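Local coordinates for WbbM protein (Klebsiella pneumoniae, PDB 6U4B) that is a bifunctional glycosyltransferase that acts as an O-antigen polymerase, assembled as a trimer and binding magnesium, at residues Asn368-Ile373 and Arg389-Gln394; Leu463-Asn466 and Glu470-Gln473. All blocks are in the same frame, centred on the assembly; numbering follows the deposited sequence.

Overall arrangement
Both contacts lie in the half of the chain assigned to glycosyl transferase family 8, and no neighbouring subunit touches either. Their centres are about 23 Å apart. Contact 1 joins the loop after strand 360-366 to the 3-10 turn 389-391 and the start of helix 392-395. Its two buried phenylalanines pair with each other, and Ile373 and Gln394 form a partly exposed side. Contact 2 is about 33 Å from the chain centre, yet all its touching residues are buried. There one loop folds back before strand 472-473. Near-parallel, slipped phenylalanine rings each take the other's CB over their face in contact 1; contact 2 sets leucine and methionine methyl ends against a tyrosine edge.

Contact 1. Residues Asn368-Ile373 and Arg389-Gln394; sequences NAFTEI and RLFIPQ
Phe391 and Gln394 carry the contact of 389-394 with Phe370 and Ile373. Arg389, at the start, turns away. Its guanidinium forms salt bridges with Asp506 and with the magnesium ligand Asp406, so this turn runs from the metal site to the contact. Phe391 comes next and points at Phe370. The backbone places Phe391 CB over the centre of the Phe370 ring, 3.5 Å from the ring centroid. The Phe391 CG is anti to the carbonyl carbon (chi1 -63°), and this turns its own ring so that one face lies under Phe370 CB. Phe370 repays the contact: its CB lies 3.6 Å from the centroid of the Phe391 ring. The two CH-pi contacts are thus reciprocal. The rings are nearly parallel, with planes at 12°, but they slide past each other and barely overlap. Phe370 CG lies 3.5 Å from Phe391 CG. Phe370 O also approaches Phe391 CE2, at 3.4 Å. Ile373 CG1 reaches Phe391 CD2 obliquely at 4.0 Å. Met494 of helix 489-499 also packs on Phe391. Gln394 then meets Ile373 through its aliphatic part, with Gln394 CG 4.2 Å from Ile373 CG2. The contact joins the loop after strand 360-366 to the 3-10 turn 389-391 and the start of helix 392-395, in what is probably a GT-A-type domain. No hydrogen bond crosses it, so the pairing rests on dispersion and CH-pi attraction.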
loop_
_atom_site.group_PDB
_atom_site.type_symbol
_atom_site.label_atom_id
_atom_site.label_comp_id
_atom_site.label_asym_id
_atom_site.label_seq_id
_atom_site.Cartn_x
_atom_site.Cartn_y
_atom_site.Cartn_z
ATOM N N ASN A 368 23.274 -3.185 25.759
ATOM C CA ASN A 368 24.623 -3.440 26.246
ATOM C C ASN A 368 24.872 -2.882 27.641
ATOM O O ASN A 368 25.891 -3.225 28.250
ATOM C CB ASN A 368 25.641 -2.869 25.259
ATOM C CG ASN A 368 25.548 -3.527 23.895
ATOM O OD1 ASN A 368 25.918 -4.690 23.732
ATOM N ND2 ASN A 368 25.045 -2.790 22.910
ATOM N N ALA A 369 23.969 -2.051 28.166
ATOM C CA ALA A 369 24.090 -1.606 29.549
ATOM C C ALA A 369 23.933 -2.757 30.534
ATOM O O ALA A 369 24.312 -2.614 31.701
ATOM C CB ALA A 369 23.054 -0.524 29.848
ATOM N N PHE A 370 23.384 -3.891 30.089
ATOM C CA PHE A 370 23.162 -5.026 30.976
ATOM C C PHE A 370 24.459 -5.663 31.458
ATOM O O PHE A 370 24.441 -6.384 32.460
ATOM C CB PHE A 370 22.301 -6.080 30.277
ATOM C CG PHE A 370 20.875 -5.656 30.062
ATOM C CD1 PHE A 370 20.310 -4.659 30.839
ATOM C CD2 PHE A 370 20.100 -6.261 29.085
ATOM C CE1 PHE A 370 18.999 -4.269 30.646
ATOM C CE2 PHE A 370 18.785 -5.875 28.884
ATOM C CZ PHE A 370 18.235 -4.876 29.665
ATOM N N THR A 371 25.581 -5.419 30.776
ATOM C CA THR A 371 26.844 -6.010 31.200
ATOM C C THR A 371 27.415 -5.355 32.450
ATOM O O THR A 371 28.436 -5.829 32.962
ATOM C CB THR A 371 27.877 -5.930 30.073
ATOM O OG1 THR A 371 28.162 -4.557 29.777
ATOM C CG2 THR A 371 27.352 -6.618 28.822
ATOM N N GLU A 372 26.786 -4.295 32.955
ATOM C CA GLU A 372 27.312 -3.543 34.089
ATOM C C GLU A 372 26.189 -3.112 35.023
ATOM O O GLU A 372 26.163 -1.976 35.507
ATOM C CB GLU A 372 28.118 -2.333 33.617
ATOM C CG GLU A 372 27.481 -1.585 32.452
ATOM C CD GLU A 372 28.332 -0.428 31.974
ATOM O OE1 GLU A 372 27.818 0.709 31.917
ATOM O OE2 GLU A 372 29.521 -0.657 31.664
ATOM N N ILE A 373 25.250 -4.013 35.296
ATOM C CA ILE A 373 24.197 -3.732 36.268
ATOM C C ILE A 373 24.796 -3.683 37.670
ATOM O O ILE A 373 24.581 -2.729 38.418
ATOM C CB ILE A 373 23.065 -4.771 36.198
ATOM C CG1 ILE A 373 22.469 -4.826 34.789
ATOM C CG2 ILE A 373 21.976 -4.431 37.206
ATOM C CD1 ILE A 373 21.656 -3.607 34.431
ATOM N N ARG A 389 16.873 -11.439 27.877
ATOM C CA ARG A 389 15.647 -11.830 28.568
ATOM C C ARG A 389 15.846 -11.930 30.076
ATOM O O ARG A 389 14.920 -11.641 30.844
ATOM C CB ARG A 389 15.135 -13.161 28.013
ATOM C CG ARG A 389 14.446 -13.056 26.656
ATOM C CD ARG A 389 13.956 -14.420 26.195
ATOM N NE ARG A 389 15.057 -15.283 25.782
ATOM C CZ ARG A 389 15.134 -15.890 24.602
ATOM N NH1 ARG A 389 14.160 -15.750 23.712
ATOM N NH2 ARG A 389 16.180 -16.655 24.319
ATOM N N LEU A 390 17.041 -12.331 30.520
ATOM C CA LEU A 390 17.300 -12.468 31.950
ATOM C C LEU A 390 17.206 -11.142 32.690
ATOM O O LEU A 390 16.954 -11.137 33.899
ATOM C CB LEU A 390 18.683 -13.076 32.182
ATOM C CG LEU A 390 18.973 -14.430 31.539
ATOM C CD1 LEU A 390 20.362 -14.909 31.933
ATOM C CD2 LEU A 390 17.916 -15.447 31.935
ATOM N N PHE A 391 17.400 -10.023 32.001
ATOM C CA PHE A 391 17.427 -8.715 32.640
ATOM C C PHE A 391 16.076 -8.016 32.623
ATOM O O PHE A 391 15.977 -6.883 33.106
ATOM C CB PHE A 391 18.486 -7.834 31.971
ATOM C CG PHE A 391 19.881 -8.372 32.106
ATOM C CD1 PHE A 391 20.405 -9.221 31.144
ATOM C CD2 PHE A 391 20.658 -8.051 33.208
ATOM C CE1 PHE A 391 21.683 -9.729 31.273
ATOM C CE2 PHE A 391 21.942 -8.558 33.343
ATOM C CZ PHE A 391 22.455 -9.397 32.374
ATOM N N ILE A 392 15.040 -8.671 32.086
ATOM C CA ILE A 392 13.712 -8.050 32.053
ATOM C C ILE A 392 13.182 -7.731 33.445
ATOM O O ILE A 392 12.678 -6.615 33.641
ATOM C CB ILE A 392 12.750 -8.912 31.221
ATOM C CG1 ILE A 392 13.060 -8.738 29.733
ATOM C CG2 ILE A 392 11.302 -8.548 31.523
ATOM C CD1 ILE A 392 12.429 -9.784 28.837
ATOM N N PRO A 393 13.261 -8.614 34.444
ATOM C CA PRO A 393 12.754 -8.239 35.778
ATOM C C PRO A 393 13.487 -7.070 36.419
ATOM O O PRO A 393 12.941 -6.452 37.341
ATOM C CB PRO A 393 12.926 -9.526 36.600
ATOM C CG PRO A 393 13.940 -10.323 35.861
ATOM C CD PRO A 393 13.702 -10.021 34.419
ATOM N N GLN A 394 14.698 -6.738 35.969
ATOM C CA GLN A 394 15.420 -5.611 36.552
ATOM C C GLN A 394 15.107 -4.300 35.836
ATOM O O GLN A 394 14.726 -3.316 36.477
ATOM C CB GLN A 394 16.928 -5.879 36.534
ATOM C CG GLN A 394 17.759 -4.844 37.293
ATOM C CD GLN A 394 17.591 -4.935 38.804
ATOM O OE1 GLN A 394 16.900 -5.817 39.316
ATOM N NE2 GLN A 394 18.230 -4.019 39.525
#

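Contact 2. Residues Leu463-Asn466 and Glu470-Gln473; sequences LNMN and EYFQ
Tyr471 turns one edge of its ring, CD2 and CE2, to the methyl ends of Met465 and Leu463. Met465 CE lies 3.6 Å from Tyr471 CD2. Leu463 CD1 lies 3.8 Å from Tyr471 CE2. Both methyls are close to the ring plane, so neither sits over a face. The tyrosine CG is anti to its own backbone N (chi1 -169°), and this swings the ring toward the loop although its CB does not head there. Met465 runs extended as far as SD and then bends at chi3 (-68°), which brings CE round to the ring edge. The segments belong to the loop that leads from helix 455-461 into strand 472-473. Asn464 ends the helical course with a positive phi of 54°, and the chain then turns back so that Leu463 and Met465 both face Tyr471. The short, weakly bonded strand 472-473 pairs antiparallel with strand 428-432 in the mixed sheet of the family 8 region. Leu459 of the preceding helix also packs on both Met465 and Tyr471. Helix 505-513 holds the phenol end: Tyr471 OH is hydrogen-bonded to Asp508 OD1 and Gln507 NE2. The Tyr471 side chain lies about 12 Å from a bound magnesium ion and about 11 Å from the side chain of its ligand His560.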
loop_
_atom_site.group_PDB
_atom_site.type_symbol
_atom_site.label_atom_id
_atom_site.label_comp_id
_atom_site.label_asym_id
_atom_site.label_seq_id
_atom_site.Cartn_x
_atom_site.Cartn_y
_atom_site.Cartn_z
ATOM N N LEU A 463 19.115 -29.016 34.800
ATOM C CA LEU A 463 18.072 -28.017 34.988
ATOM C C LEU A 463 17.194 -28.292 36.203
ATOM O O LEU A 463 16.361 -27.445 36.546
ATOM C CB LEU A 463 17.204 -27.910 33.728
ATOM C CG LEU A 463 17.934 -27.559 32.427
ATOM C CD1 LEU A 463 16.960 -27.010 31.397
ATOM C CD2 LEU A 463 19.075 -26.572 32.667
ATOM N N ASN A 464 17.376 -29.438 36.864
ATOM C CA ASN A 464 16.636 -29.784 38.081
ATOM C C ASN A 464 15.127 -29.694 37.867
ATOM O O ASN A 464 14.391 -29.144 38.688
ATOM C CB ASN A 464 17.071 -28.911 39.258
ATOM C CG ASN A 464 18.558 -29.005 39.533
ATOM O OD1 ASN A 464 19.296 -28.035 39.361
ATOM N ND2 ASN A 464 19.007 -30.178 39.961
ATOM N N MET A 465 14.665 -30.243 36.749
ATOM C CA MET A 465 13.244 -30.323 36.424
ATOM C C MET A 465 12.807 -31.772 36.611
ATOM O O MET A 465 13.224 -32.651 35.850
ATOM C CB MET A 465 12.984 -29.844 34.996
ATOM C CG MET A 465 13.399 -28.404 34.735
ATOM S SD MET A 465 12.868 -27.807 33.117
ATOM C CE MET A 465 13.890 -28.796 32.044
ATOM N N ASN A 466 11.981 -32.028 37.632
ATOM C CA ASN A 466 11.531 -33.398 37.861
ATOM C C ASN A 466 10.726 -33.923 36.678
ATOM O O ASN A 466 10.774 -35.120 36.375
ATOM C CB ASN A 466 10.720 -33.491 39.158
ATOM C CG ASN A 466 9.305 -32.965 39.014
ATOM O OD1 ASN A 466 9.041 -31.793 39.283
ATOM N ND2 ASN A 466 8.374 -33.846 38.628
ATOM N N GLU A 470 7.689 -30.283 31.061
ATOM C CA GLU A 470 7.226 -28.922 31.296
ATOM C C GLU A 470 8.179 -27.870 30.741
ATOM O O GLU A 470 8.031 -26.684 31.054
ATOM C CB GLU A 470 6.996 -28.696 32.792
ATOM C CG GLU A 470 5.787 -29.446 33.338
ATOM C CD GLU A 470 5.663 -29.339 34.844
ATOM O OE1 GLU A 470 6.513 -28.666 35.461
ATOM O OE2 GLU A 470 4.720 -29.932 35.411
ATOM N N TYR A 471 9.143 -28.279 29.922
ATOM C CA TYR A 471 10.079 -27.344 29.314
ATOM C C TYR A 471 9.338 -26.410 28.362
ATOM O O TYR A 471 8.630 -26.865 27.459
ATOM C CB TYR A 471 11.164 -28.119 28.570
ATOM C CG TYR A 471 12.343 -27.293 28.116
ATOM C CD1 TYR A 471 12.311 -26.596 26.913
ATOM C CD2 TYR A 471 13.500 -27.224 28.884
ATOM C CE1 TYR A 471 13.394 -25.852 26.491
ATOM C CE2 TYR A 471 14.586 -26.481 28.474
ATOM C CZ TYR A 471 14.531 -25.797 27.278
ATOM O OH TYR A 471 15.615 -25.057 26.869
ATOM N N PHE A 472 9.497 -25.104 28.563
ATOM C CA PHE A 472 8.775 -24.104 27.789
ATOM C C PHE A 472 9.714 -23.375 26.835
ATOM O O PHE A 472 10.913 -23.240 27.094
ATOM C CB PHE A 472 8.077 -23.087 28.703
ATOM C CG PHE A 472 9.023 -22.211 29.486
ATOM C CD1 PHE A 472 9.541 -21.048 28.930
ATOM C CD2 PHE A 472 9.377 -22.538 30.784
ATOM C CE1 PHE A 472 10.405 -20.243 29.646
ATOM C CE2 PHE A 472 10.239 -21.734 31.507
ATOM C CZ PHE A 472 10.754 -20.587 30.937
ATOM N N GLN A 473 9.144 -22.887 25.736
ATOM C CA GLN A 473 9.892 -22.156 24.726
ATOM C C GLN A 473 9.939 -20.673 25.079
ATOM O O GLN A 473 8.945 -20.101 25.538
ATOM C CB GLN A 473 9.259 -22.362 23.349
ATOM C CG GLN A 473 10.261 -22.502 22.219
ATOM C CD GLN A 473 10.765 -21.168 21.716
ATOM O OE1 GLN A 473 9.991 -20.226 21.541
ATOM N NE2 GLN A 473 12.069 -21.078 21.480
#